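Local coordinates for protein cellulose 1,4-beta-cellobiosidase (Thermobifida fusca, PDB 4JJJ) that probably hydrolyses cellulose chains to release cellobiose, through the glycoside hydrolase family 48 domain of a longer cellulase, at residues G199-L204 with Q211-Q216; A426-Y429 with G433-R436; P566-T571 with D576-G581. The protein carries 1 engineered substitution. All coordinates share one frame; numbering follows the deposited sequence. Where two conformers were deposited one is given.

Contact 1: residues G199-L204 with Q211-Q216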
loop_
_atom_site.group_PDB
_atom_site.type_symbol
_atom_site.label_atom_id
_atom_site.label_comp_id
_atom_site.label_asym_id
_atom_site.label_seq_id
_atom_site.Cartn_x
_atom_site.Cartn_y
_atom_site.Cartn_z
ATOM N N GLY A 199 -9.524 19.890 -17.936
ATOM C CA GLY A 199 -9.338 21.118 -18.754
ATOM C C GLY A 199 -8.990 20.719 -20.156
ATOM O O GLY A 199 -9.135 19.601 -20.600
ATOM N N PRO A 200 -8.429 21.631 -20.936
ATOM C CA PRO A 200 -8.151 21.351 -22.292
ATOM C C PRO A 200 -7.097 20.304 -22.553
ATOM O O PRO A 200 -7.099 19.654 -23.598
ATOM C CB PRO A 200 -7.701 22.697 -22.860
ATOM C CG PRO A 200 -7.442 23.506 -21.746
ATOM C CD PRO A 200 -8.078 22.986 -20.516
ATOM N N ASN A 201 -6.172 20.149 -21.604
ATOM C CA ASN A 201 -5.207 19.095 -21.625
ATOM C C ASN A 201 -5.549 18.030 -20.546
ATOM O O ASN A 201 -4.667 17.469 -19.914
ATOM C CB ASN A 201 -3.875 19.665 -21.304
ATOM C CG ASN A 201 -3.450 20.755 -22.342
ATOM O OD1 ASN A 201 -3.495 20.443 -23.568
ATOM N ND2 ASN A 201 -3.053 21.917 -21.910
ATOM N N GLY A 202 -6.826 17.813 -20.384
ATOM C CA GLY A 202 -7.319 16.832 -19.360
ATOM C C GLY A 202 -6.896 17.370 -18.007
ATOM O O GLY A 202 -7.066 18.549 -17.569
ATOM N N TYR A 203 -6.264 16.470 -17.222
ATOM C CA TYR A 203 -5.773 16.863 -15.938
ATOM C C TYR A 203 -4.240 17.022 -15.923
ATOM O O TYR A 203 -3.671 17.348 -14.913
ATOM C CB TYR A 203 -6.134 15.774 -14.898
ATOM C CG TYR A 203 -7.652 15.688 -14.620
ATOM C CD1 TYR A 203 -8.495 15.086 -15.539
ATOM C CD2 TYR A 203 -8.182 16.177 -13.410
ATOM C CE1 TYR A 203 -9.834 15.011 -15.285
ATOM C CE2 TYR A 203 -9.531 16.120 -13.148
ATOM C CZ TYR A 203 -10.347 15.509 -14.098
ATOM O OH TYR A 203 -11.737 15.365 -13.844
ATOM N N LEU A 204 -3.590 16.820 -17.102
ATOM C CA LEU A 204 -2.151 16.580 -17.100
ATOM C C LEU A 204 -1.408 17.819 -16.579
ATOM O O LEU A 204 -0.363 17.690 -15.852
ATOM C CB LEU A 204 -1.657 16.271 -18.489
ATOM C CG LEU A 204 -2.233 15.089 -19.148
ATOM C CD1 LEU A 204 -1.695 14.924 -20.548
ATOM C CD2 LEU A 204 -1.965 13.814 -18.292
ATOM N N GLN A 211 5.844 21.781 -22.429
ATOM C CA GLN A 211 5.499 22.722 -23.480
ATOM C C GLN A 211 4.393 22.176 -24.371
ATOM O O GLN A 211 3.688 22.928 -25.000
ATOM C CB GLN A 211 6.729 23.151 -24.304
ATOM C CG GLN A 211 6.705 24.674 -24.508
ATOM C CD GLN A 211 7.528 25.141 -25.707
ATOM O OE1 GLN A 211 7.221 24.805 -26.858
ATOM N NE2 GLN A 211 8.577 25.931 -25.444
ATOM N N ASN A 212 4.293 20.850 -24.429
ATOM C CA ASN A 212 3.322 20.156 -25.260
ATOM C C ASN A 212 2.579 19.187 -24.320
ATOM O O ASN A 212 3.249 18.723 -23.345
ATOM C CB ASN A 212 4.053 19.328 -26.336
ATOM C CG ASN A 212 4.794 20.183 -27.363
ATOM O OD1 ASN A 212 4.196 20.989 -28.083
ATOM N ND2 ASN A 212 6.105 19.990 -27.439
ATOM N N TYR A 213 1.264 18.940 -24.519
ATOM C CA TYR A 213 0.570 17.848 -23.765
ATOM C C TYR A 213 -0.025 16.837 -24.711
ATOM O O TYR A 213 -0.687 17.135 -25.723
ATOM C CB TYR A 213 -0.524 18.368 -22.782
ATOM C CG TYR A 213 0.088 19.181 -21.701
ATOM C CD1 TYR A 213 0.668 18.565 -20.578
ATOM C CD2 TYR A 213 0.168 20.521 -21.762
ATOM C CE1 TYR A 213 1.286 19.301 -19.578
ATOM C CE2 TYR A 213 0.806 21.298 -20.786
ATOM C CZ TYR A 213 1.343 20.672 -19.644
ATOM O OH TYR A 213 1.928 21.389 -18.656
ATOM N N ALA A 214 0.204 15.566 -24.429
ATOM C CA ALA A 214 -0.319 14.557 -25.270
ATOM C C ALA A 214 -1.252 13.635 -24.466
ATOM O O ALA A 214 -0.983 13.407 -23.286
ATOM C CB ALA A 214 0.838 13.726 -25.875
ATOM N N LYS A 215 -2.245 13.092 -25.136
ATOM C CA LYS A 215 -3.119 12.058 -24.503
ATOM C C LYS A 215 -2.227 10.886 -24.109
ATOM O O LYS A 215 -1.317 10.514 -24.883
ATOM C CB LYS A 215 -4.169 11.622 -25.497
ATOM C CG LYS A 215 -5.091 12.773 -25.877
ATOM C CD LYS A 215 -6.103 12.343 -26.868
ATOM C CE LYS A 215 -7.045 13.499 -27.262
ATOM N NZ LYS A 215 -8.101 12.984 -28.180
ATOM N N GLN A 216 -2.466 10.293 -22.921
ATOM C CA GLN A 216 -1.489 9.303 -22.366
ATOM C C GLN A 216 -2.142 8.554 -21.213
ATOM O O GLN A 216 -3.234 8.923 -20.696
ATOM C CB GLN A 216 -0.303 10.089 -21.818
ATOM C CG GLN A 216 -0.653 11.032 -20.676
ATOM C CD GLN A 216 0.547 11.840 -20.283
ATOM O OE1 GLN A 216 1.210 11.579 -19.259
ATOM N NE2 GLN A 216 0.884 12.823 -21.086
#
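N201 and Y213 pack closely, their side chains crossing at about a right angle with amide and ring planes 34° apart. The amide nitrogen makes the nearest approach, ND2 of N201 lying 3.5 Å from CD2 of Y213, while OD1 of N201 rests 3.7 Å from the Y213 CB. L204 meets the other delta carbon of the same ring, its CB 3.9 Å from Y213 CD1. CD1 of L204 sits 3.2 Å from the carbonyl O of A214 and 3.4 Å from NE2 of Q216; CD2 lies against the Q216 amide carbon. The A214 carbonyl is also bonded by the amide of Q216, NE2 to A214 O 2.9 Å, almost straight and in the plane of the amide, which fixes the rotation of the group. Q216 CG lies between the backbone N and the carbonyl carbon (chi1 62°) with the chain extended beyond it, which carries the amide back to A214 O and against the L204 methyls.

Further out, overlapping type I and type II' turns over 199-204 present N201 and L204 together. D205 takes a hydrogen bond from N201 ND2, and the Y213 hydroxyl is held by T208 O and D210 N, all within the intervening residues. The Q216 side chain lies about 4 Å from a bound glucose unit. Apolar and van der Waals contact thus joins the segments, while the bond to A214 O orients the Q216 amide beside the bound glycan.

Contact 2: residues A426-Y429 with G433-R436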
loop_
_atom_site.group_PDB
_atom_site.type_symbol
_atom_site.label_atom_id
_atom_site.label_comp_id
_atom_site.label_asym_id
_atom_site.label_seq_id
_atom_site.Cartn_x
_atom_site.Cartn_y
_atom_site.Cartn_z
ATOM N N ALA A 426 7.177 -12.251 11.860
ATOM C CA ALA A 426 6.785 -13.373 12.657
ATOM C C ALA A 426 6.514 -14.585 11.827
ATOM O O ALA A 426 6.792 -15.737 12.288
ATOM C CB ALA A 426 5.595 -12.990 13.545
ATOM N N GLN A 427 5.889 -14.399 10.664
ATOM C CA GLN A 427 5.617 -15.536 9.804
ATOM C C GLN A 427 6.975 -16.181 9.337
ATOM O O GLN A 427 7.095 -17.402 9.358
ATOM C CB GLN A 427 4.825 -15.189 8.597
ATOM C CG GLN A 427 3.332 -14.947 8.849
ATOM C CD GLN A 427 2.552 -14.842 7.532
ATOM O OE1 GLN A 427 3.050 -14.808 6.433
ATOM N NE2 GLN A 427 1.281 -14.732 7.712
ATOM N N LEU A 428 7.933 -15.370 8.942
ATOM C CA LEU A 428 9.250 -15.904 8.604
ATOM C C LEU A 428 9.823 -16.702 9.743
ATOM O O LEU A 428 10.364 -17.830 9.542
ATOM C CB LEU A 428 10.173 -14.765 8.186
ATOM C CG LEU A 428 11.580 -15.187 7.889
ATOM C CD1 LEU A 428 11.563 -16.035 6.574
ATOM C CD2 LEU A 428 12.478 -13.947 7.737
ATOM N N TYR A 429 9.803 -16.108 10.938
ATOM C CA TYR A 429 10.320 -16.753 12.129
ATOM C C TYR A 429 9.622 -18.099 12.382
ATOM O O TYR A 429 10.256 -19.107 12.577
ATOM C CB TYR A 429 10.132 -15.810 13.329
ATOM C CG TYR A 429 10.593 -16.344 14.625
ATOM C CD1 TYR A 429 11.875 -16.852 14.815
ATOM C CD2 TYR A 429 9.718 -16.401 15.660
ATOM C CE1 TYR A 429 12.232 -17.385 16.028
ATOM C CE2 TYR A 429 10.059 -16.928 16.899
ATOM C CZ TYR A 429 11.321 -17.423 17.076
ATOM O OH TYR A 429 11.692 -17.892 18.372
ATOM N N GLY A 433 12.600 -20.165 11.625
ATOM C CA GLY A 433 13.320 -19.840 12.785
ATOM C C GLY A 433 14.363 -18.722 12.642
ATOM O O GLY A 433 15.193 -18.500 13.591
ATOM N N ASP A 434 14.346 -17.979 11.544
ATOM C CA ASP A 434 15.359 -16.987 11.166
ATOM C C ASP A 434 15.791 -16.169 12.409
ATOM O O ASP A 434 14.982 -15.417 12.977
ATOM C CB ASP A 434 14.836 -16.065 10.060
ATOM C CG ASP A 434 15.924 -15.225 9.448
ATOM O OD1 ASP A 434 16.487 -14.359 10.162
ATOM O OD2 ASP A 434 16.160 -15.453 8.230
ATOM N N ALA A 435 17.038 -16.312 12.789
ATOM C CA ALA A 435 17.569 -15.645 14.008
ATOM C C ALA A 435 17.482 -14.118 13.919
ATOM O O ALA A 435 17.436 -13.464 14.957
ATOM C CB ALA A 435 19.001 -16.056 14.246
ATOM N N ARG A 436 17.572 -13.587 12.733
ATOM C CA ARG A 436 17.504 -12.143 12.492
ATOM C C ARG A 436 16.087 -11.690 12.814
ATOM O O ARG A 436 15.862 -10.661 13.534
ATOM C CB ARG A 436 17.887 -11.725 11.075
ATOM C CG ARG A 436 19.330 -12.215 10.710
ATOM C CD ARG A 436 19.586 -12.154 9.212
ATOM N NE ARG A 436 18.793 -13.115 8.495
ATOM C CZ ARG A 436 18.921 -13.407 7.191
ATOM N NH1 ARG A 436 19.818 -12.739 6.493
ATOM N NH2 ARG A 436 18.082 -14.250 6.587
#
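The ring of Y429 is approached obliquely by the backbone that turns past it: its CD1 is 3.8 Å from the carbonyl carbon of G433 and 3.9 Å from the carbonyl O of D434. The second flat group, the guanidinium of R436, meets the D434 carboxylate edge-on and in plane. It grips side-on with two nitrogens, NE to D434 OD1 at 3.1 Å and NH2 to D434 OD2 at 2.8 Å, each oxygen offering its syn lone pair. F356 of helix 348-365 adds a cation-pi contact to this arginine.

With CG anti to its backbone N (chi1 -168°), D434 also turns its carboxylate back to the start of the next helix. OD1 of D434 accepts a weak bond from the backbone N of R436 at 2.9 Å and a further hydrogen bond from A437 N, the N-cap arrangement. The same oxygen therefore serves both the helix end and the arginine, and the positive charge and the N-H groups at the helix start would probably favour its ionised form.

The segments form a tight turn between consecutive helices of the (alpha/alpha)6 barrel, where helix 416-432 gives way to helix 435-450. G433, with positive phi, is the first residue to leave the helical path, yet its N still reaches back to Y429 O at 2.7 Å, with a bent N-H...O angle of 141°.

On the side of the corner facing helix 348-365, L428 lays CD2 3.9 Å from CB of D434, and both residues touch F356. Y429 instead packs against E438 and L441 of the following helix; its side chain lies about 5 Å from the calcium ion bound by E438 and D442.

Contact 3: residues P566-T571 with D576-G581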
loop_
_atom_site.group_PDB
_atom_site.type_symbol
_atom_site.label_atom_id
_atom_site.label_comp_id
_atom_site.label_asym_id
_atom_site.label_seq_id
_atom_site.Cartn_x
_atom_site.Cartn_y
_atom_site.Cartn_z
ATOM N N PRO A 566 -3.524 29.161 -10.432
ATOM C CA PRO A 566 -4.245 30.390 -10.866
ATOM C C PRO A 566 -4.422 30.252 -12.351
ATOM O O PRO A 566 -3.552 29.736 -13.082
ATOM C CB PRO A 566 -3.247 31.473 -10.608
ATOM C CG PRO A 566 -2.374 30.989 -9.517
ATOM C CD PRO A 566 -2.285 29.469 -9.699
ATOM N N GLY A 567 -5.585 30.639 -12.811
ATOM C CA GLY A 567 -5.855 30.549 -14.239
ATOM C C GLY A 567 -6.296 29.210 -14.774
ATOM O O GLY A 567 -6.756 29.096 -15.931
ATOM N N TRP A 568 -6.212 28.164 -13.928
ATOM C CA TRP A 568 -6.602 26.835 -14.386
ATOM C C TRP A 568 -8.065 26.637 -14.195
ATOM O O TRP A 568 -8.595 26.977 -13.162
ATOM C CB TRP A 568 -5.877 25.716 -13.593
ATOM C CG TRP A 568 -5.773 24.435 -14.298
ATOM C CD1 TRP A 568 -4.745 23.982 -15.043
ATOM C CD2 TRP A 568 -6.714 23.386 -14.261
ATOM N NE1 TRP A 568 -4.995 22.734 -15.548
ATOM C CE2 TRP A 568 -6.234 22.358 -15.100
ATOM C CE3 TRP A 568 -7.999 23.259 -13.680
ATOM C CZ2 TRP A 568 -6.932 21.187 -15.291
ATOM C CZ3 TRP A 568 -8.695 22.095 -13.946
ATOM C CH2 TRP A 568 -8.137 21.088 -14.713
ATOM N N SER A 569 -8.679 26.038 -15.177
ATOM C CA SER A 569 -10.111 25.805 -15.073
ATOM C C SER A 569 -10.466 24.507 -15.799
ATOM O O SER A 569 -9.982 24.188 -16.925
ATOM C CB SER A 569 -10.822 27.035 -15.674
ATOM O OG SER A 569 -12.203 26.858 -15.561
ATOM N N GLY A 570 -11.391 23.737 -15.224
ATOM C CA GLY A 570 -11.811 22.510 -15.792
ATOM C C GLY A 570 -13.020 21.988 -15.037
ATOM O O GLY A 570 -13.422 22.587 -14.010
ATOM N N THR A 571 -13.557 20.883 -15.492
ATOM C CA THR A 571 -14.681 20.280 -14.755
ATOM C C THR A 571 -14.404 18.761 -14.557
ATOM O O THR A 571 -13.843 18.096 -15.426
ATOM C CB THR A 571 -16.012 20.450 -15.495
ATOM O OG1 THR A 571 -15.881 19.952 -16.825
ATOM C CG2 THR A 571 -16.391 21.888 -15.467
ATOM N N ASP A 576 -18.550 19.286 -11.745
ATOM C CA ASP A 576 -18.018 20.039 -10.665
ATOM C C ASP A 576 -16.819 20.896 -11.175
ATOM O O ASP A 576 -15.904 20.428 -11.910
ATOM C CB ASP A 576 -17.475 19.132 -9.508
ATOM C CG ASP A 576 -18.562 18.423 -8.737
ATOM O OD1 ASP A 576 -19.789 18.891 -8.732
ATOM O OD2 ASP A 576 -18.221 17.435 -8.026
ATOM N N ARG A 577 -16.841 22.175 -10.800
ATOM C CA ARG A 577 -15.800 23.109 -11.211
ATOM C C ARG A 577 -14.493 22.958 -10.483
ATOM O O ARG A 577 -14.421 23.075 -9.275
ATOM C CB ARG A 577 -16.332 24.557 -11.051
ATOM C CG ARG A 577 -17.510 24.799 -11.990
ATOM C CD ARG A 577 -18.392 26.003 -11.681
ATOM N NE ARG A 577 -17.721 27.313 -11.704
ATOM C CZ ARG A 577 -17.243 27.933 -12.788
ATOM N NH1 ARG A 577 -17.289 27.366 -13.999
ATOM N NH2 ARG A 577 -16.665 29.127 -12.642
ATOM N N ILE A 578 -13.436 22.636 -11.241
ATOM C CA ILE A 578 -12.047 22.643 -10.712
ATOM C C ILE A 578 -11.436 24.012 -11.028
ATOM O O ILE A 578 -11.082 24.280 -12.156
ATOM C CB ILE A 578 -11.226 21.581 -11.378
ATOM C CG1 ILE A 578 -11.958 20.185 -11.408
ATOM C CG2 ILE A 578 -9.869 21.429 -10.689
ATOM C CD1 ILE A 578 -11.476 19.217 -12.427
ATOM N N GLU A 579 -11.315 24.806 -9.997
ATOM C CA GLU A 579 -10.794 26.149 -10.081
ATOM C C GLU A 579 -10.286 26.570 -8.713
ATOM O O GLU A 579 -10.659 26.039 -7.621
ATOM C CB GLU A 579 -11.849 27.152 -10.527
ATOM C CG GLU A 579 -13.114 26.975 -9.834
ATOM C CD GLU A 579 -14.237 27.941 -10.240
ATOM O OE1 GLU A 579 -14.166 28.505 -11.374
ATOM O OE2 GLU A 579 -15.081 28.115 -9.312
ATOM N N PRO A 580 -9.442 27.590 -8.692
ATOM C CA PRO A 580 -9.089 28.164 -7.404
ATOM C C PRO A 580 -10.226 28.506 -6.532
ATOM O O PRO A 580 -11.208 29.040 -7.049
ATOM C CB PRO A 580 -8.224 29.398 -7.786
ATOM C CG PRO A 580 -7.731 29.001 -9.091
ATOM C CD PRO A 580 -8.756 28.291 -9.808
ATOM N N GLY A 581 -10.146 28.101 -5.248
ATOM C CA GLY A 581 -11.203 28.223 -4.286
ATOM C C GLY A 581 -12.135 26.978 -4.132
ATOM O O GLY A 581 -12.954 26.940 -3.275
#
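The carbonyl O of I578 collects three neighbours from segment 566-571. G570 N donates to it at 3.1 Å, bent (136°) but in the carbonyl plane; the CA-H of S569 approaches it, CA to O 3.4 Å; and the W568 ring presents its edge, CE3 lying 3.6 Å from the same oxygen. In return I578 N donates to G570 O at 2.8 Å, a straighter bond. G570 and I578 are thus a hydrogen-bonded antiparallel pair, followed by the non-hydrogen-bonded pair T571 and R577, where the CA-H of T571 points at D576 O (CA to O 3.1 Å).

This two-stranded beta hairpin, 570-571 with 577-578, stands at the surface of the family 48 domain. On the face bearing I578, the tryptophan and isoleucine side chains run side by side. CG2 of I578, anti to the backbone N, touches W568 CZ3 at 3.5 Å. CD1 of I578 extends along the other strand to T571 C, 3.6 Å away. The tryptophan also crosses G570, where a beta carbon would collide with CZ3. Cutting I578 back to an alanine removes CG1, CG2 and CD1, and would probably leave a gap beside the six-membered ring of W568 and take away a packing partner of Y203 and M572.

The indole is steadied at its other end by D205, which accepts from W568 NE1. Within segment 576-581, R577 and E579 attract one another by charge alone, as the carboxylate oxygen lies well out of the guanidinium plane. Beyond the paired residues, P580 rests its CD 3.6 Å from W568 O.

From the N terminus, contact 1 closes first, drawing together the loops on either side of strand 208-209 ahead of strand 216-220. Contact 2 follows at the corner between helices 416-432 and 435-450, and contact 3 closes the late hairpin 570-571/577-578. The three are in series, with no nesting or crossing. Contacts 1 and 3 nevertheless meet in space: the W568 ring lies against the turn at G199 and G202, Y203 packs on I578, and D205, in the loop that contact 1 closes, is a partner common to both. Contact 2 lies on the opposite side of the chain's centre, its centre about 49 Å from that of contact 1, within the helical part of the fold.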